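Local coordinates for DNA/pantothenate metabolism flavoprotein (Streptomyces sparsogenes DSM 40356, PDB 7CFU) that binds flavin mononucleotide and probably catalyses the FMN-dependent oxidative decarboxylation of a peptide's C-terminal cysteine, at residues A[134-139]-A[164-169]. Sequence-based numbering, arbitrary orientation.
Sequences PTVIAP and RIVEPK
I137 is gripped by its neighbour strand at both backbone polar atoms: its N gives a nearly straight bond to R164 O (2.8 Å, 176° at the hydrogen), and its O accepts V166 N at 2.8 Å. T135 O takes a longer bond from R164 N, 3.3 Å. These bonds pair 135-139 in parallel with 164-165, the outermost strand, within this chain, of a five-stranded Rossmann-like sheet of order 2-1-3-4-5.

Packing is tight on the face of I137 and I165, whose side chains run side by side in the same direction. I165 turns its CG1 away from its own carbonyl carbon (chi1 -54°) and folds back at chi2 (-64°), which sets CD1 3.6 Å from I137 CB; its other branch, CG2, meets the ring of P139 at CD, 4.0 Å away. On the opposite face V136 CG1 and V166 CG2 touch beneath helix 187-199. R164 lies on the solvent side: its chain bends at chi2 and its end leads away from 134-139.

Beyond V166 the direct backbone bonding stops. P139 has no N-H to offer V166 O, and its CD sits 3.2 Å from that oxygen instead; a water donates to both P139 O and V166 O. An alanine here would remove the ring that I165 CG2 and P168 CD pack against and would probably leave the backbone at this strand end freer to turn about phi. Apolar side chains thus fill both faces of the strand pair, while a single water bridges the two carbonyls where direct backbone bonding ends, and the P139 side chain lies about 7 Å from a bound FMN.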
ATOM      1  N   PRO A 134      34.000 -10.210 -26.659  1.00 46.78           N
ATOM      2  CA  PRO A 134      34.629 -11.205 -25.777  1.00 42.87           C
ATOM      3  C   PRO A 134      33.922 -11.248 -24.429  1.00 43.04           C
ATOM      4  O   PRO A 134      33.679 -10.212 -23.802  1.00 38.85           O
ATOM      5  CB  PRO A 134      36.070 -10.699 -25.637  1.00 43.79           C
ATOM      6  CG  PRO A 134      36.315  -9.892 -26.874  1.00 42.82           C
ATOM      7  CD  PRO A 134      34.986  -9.269 -27.229  1.00 45.05           C
ATOM      8  N   THR A 135      33.616 -12.460 -23.970  1.00 41.42           N
ATOM      9  CA  THR A 135      32.818 -12.662 -22.768  1.00 40.65           C
ATOM     10  C   THR A 135      33.507 -13.639 -21.828  1.00 35.83           C
ATOM     11  O   THR A 135      33.893 -14.739 -22.238  1.00 42.02           O
ATOM     12  CB  THR A 135      31.416 -13.174 -23.128  1.00 39.77           C
ATOM     13  OG1 THR A 135      30.789 -12.246 -24.023  1.00 45.56           O
ATOM     14  CG2 THR A 135      30.552 -13.320 -21.874  1.00 38.83           C
ATOM     15  N   VAL A 136      33.626 -13.245 -20.565  1.00 36.31           N
ATOM     16  CA  VAL A 136      34.195 -14.071 -19.509  1.00 32.58           C
ATOM     17  C   VAL A 136      33.110 -14.354 -18.477  1.00 40.53           C
ATOM     18  O   VAL A 136      32.471 -13.423 -17.975  1.00 36.97           O
ATOM     19  CB  VAL A 136      35.401 -13.378 -18.850  1.00 43.20           C
ATOM     20  CG1 VAL A 136      35.911 -14.196 -17.672  1.00 36.06           C
ATOM     21  CG2 VAL A 136      36.506 -13.111 -19.887  1.00 39.63           C
ATOM     22  N   ILE A 137      32.929 -15.632 -18.141  1.00 32.89           N
ATOM     23  CA  ILE A 137      31.950 -16.083 -17.153  1.00 32.36           C
ATOM     24  C   ILE A 137      32.710 -16.755 -16.019  1.00 35.21           C
ATOM     25  O   ILE A 137      33.450 -17.724 -16.247  1.00 29.74           O
ATOM     26  CB  ILE A 137      30.918 -17.045 -17.775  1.00 29.54           C
ATOM     27  CG1 ILE A 137      30.194 -16.371 -18.938  1.00 28.76           C
ATOM     28  CG2 ILE A 137      29.950 -17.588 -16.742  1.00 30.15           C
ATOM     29  CD1 ILE A 137      29.333 -17.322 -19.738  1.00 30.24           C
ATOM     30  N   ALA A 138      32.516 -16.259 -14.797  1.00 28.61           N
ATOM     31  CA  ALA A 138      33.215 -16.752 -13.610  1.00 34.54           C
ATOM     32  C   ALA A 138      32.187 -17.292 -12.624  1.00 37.64           C
ATOM     33  O   ALA A 138      31.776 -16.585 -11.687  1.00 38.12           O
ATOM     34  CB  ALA A 138      34.072 -15.661 -12.973  1.00 32.11           C
ATOM     35  N   PRO A 139      31.764 -18.542 -12.792  1.00 29.99           N
ATOM     36  CA  PRO A 139      30.740 -19.108 -11.906  1.00 36.34           C
ATOM     37  C   PRO A 139      31.290 -19.416 -10.521  1.00 32.50           C
ATOM     38  O   PRO A 139      32.476 -19.705 -10.350  1.00 32.56           O
ATOM     39  CB  PRO A 139      30.322 -20.397 -12.622  1.00 32.51           C
ATOM     40  CG  PRO A 139      31.511 -20.768 -13.451  1.00 35.95           C
ATOM     41  CD  PRO A 139      32.130 -19.458 -13.884  1.00 35.87           C
ATOM     42  N   ARG A 164      34.352 -17.975 -22.420  1.00 42.90           N
ATOM     43  CA  ARG A 164      35.468 -18.309 -21.544  1.00 42.86           C
ATOM     44  C   ARG A 164      34.947 -18.503 -20.127  1.00 43.75           C
ATOM     45  O   ARG A 164      34.429 -17.560 -19.512  1.00 41.54           O
ATOM     46  CB  ARG A 164      36.517 -17.197 -21.601  1.00 48.79           C
ATOM     47  CG  ARG A 164      37.711 -17.301 -20.647  1.00 51.71           C
ATOM     48  CD  ARG A 164      38.760 -18.336 -21.047  1.00 49.97           C
ATOM     49  NE  ARG A 164      39.965 -18.187 -20.229  1.00 51.61           N
ATOM     50  CZ  ARG A 164      40.155 -18.733 -19.032  1.00 62.11           C
ATOM     51  NH1 ARG A 164      39.218 -19.493 -18.477  1.00 57.29           N
ATOM     52  NH2 ARG A 164      41.291 -18.511 -18.384  1.00 67.00           N
ATOM     53  N   ILE A 165      35.084 -19.717 -19.609  1.00 40.03           N
ATOM     54  CA  ILE A 165      34.608 -20.064 -18.278  1.00 38.87           C
ATOM     55  C   ILE A 165      35.801 -20.121 -17.333  1.00 47.34           C
ATOM     56  O   ILE A 165      36.761 -20.864 -17.575  1.00 50.27           O
ATOM     57  CB  ILE A 165      33.855 -21.401 -18.293  1.00 39.30           C
ATOM     58  CG1 ILE A 165      32.744 -21.364 -19.337  1.00 42.60           C
ATOM     59  CG2 ILE A 165      33.311 -21.724 -16.906  1.00 44.19           C
ATOM     60  CD1 ILE A 165      31.663 -20.343 -19.051  1.00 45.81           C
ATOM     61  N   VAL A 166      35.737 -19.354 -16.250  1.00 44.05           N
ATOM     62  CA  VAL A 166      36.723 -19.412 -15.180  1.00 37.80           C
ATOM     63  C   VAL A 166      36.133 -20.282 -14.085  1.00 41.85           C
ATOM     64  O   VAL A 166      35.233 -19.848 -13.358  1.00 42.28           O
ATOM     65  CB  VAL A 166      37.082 -18.020 -14.642  1.00 44.32           C
ATOM     66  CG1 VAL A 166      38.066 -18.150 -13.482  1.00 40.31           C
ATOM     67  CG2 VAL A 166      37.654 -17.150 -15.756  1.00 42.81           C
ATOM     68  N   GLU A 167      36.644 -21.506 -13.965  1.00 38.74           N
ATOM     69  CA  GLU A 167      36.088 -22.463 -13.028  1.00 38.72           C
ATOM     70  C   GLU A 167      36.329 -22.003 -11.592  1.00 37.71           C
ATOM     71  O   GLU A 167      37.362 -21.396 -11.295  1.00 41.93           O
ATOM     72  CB  GLU A 167      36.717 -23.836 -13.249  1.00 39.93           C
ATOM     73  CG  GLU A 167      36.493 -24.360 -14.651  1.00 54.68           C
ATOM     74  CD  GLU A 167      36.937 -25.798 -14.820  1.00 56.48           C
ATOM     75  OE1 GLU A 167      37.340 -26.421 -13.813  1.00 62.16           O
ATOM     76  OE2 GLU A 167      36.886 -26.296 -15.965  1.00 59.78           O
ATOM     77  N   PRO A 168      35.401 -22.269 -10.683  1.00 37.74           N
ATOM     78  CA  PRO A 168      35.586 -21.824  -9.299  1.00 38.89           C
ATOM     79  C   PRO A 168      36.645 -22.637  -8.570  1.00 47.82           C
ATOM     80  O   PRO A 168      37.037 -23.732  -8.985  1.00 54.31           O
ATOM     81  CB  PRO A 168      34.207 -22.037  -8.675  1.00 38.60           C
ATOM     82  CG  PRO A 168      33.601 -23.124  -9.474  1.00 39.31           C
ATOM     83  CD  PRO A 168      34.095 -22.914 -10.886  1.00 40.70           C
ATOM     84  N   LYS A 169      37.104 -22.074  -7.456  1.00 50.53           N
ATOM     85  CA  LYS A 169      37.940 -22.775  -6.502  1.00 58.59           C
ATOM     86  C   LYS A 169      37.082 -23.242  -5.325  1.00 63.33           C
ATOM     87  O   LYS A 169      35.865 -23.031  -5.271  1.00 59.03           O
ATOM     88  CB  LYS A 169      39.104 -21.901  -6.024  1.00 53.95           C
ATOM     89  CG  LYS A 169      40.094 -21.507  -7.111  1.00 67.27           C
ATOM     90  CD  LYS A 169      41.271 -20.686  -6.568  1.00 75.25           C
ATOM     91  CE  LYS A 169      40.853 -19.300  -6.119  1.00 78.15           C
ATOM     92  NZ  LYS A 169      42.013 -18.467  -5.694  1.00 86.70           N
TER
HETATM   93  O   HOH W   1      34.879 -18.870 -10.879  1.00 37.71           O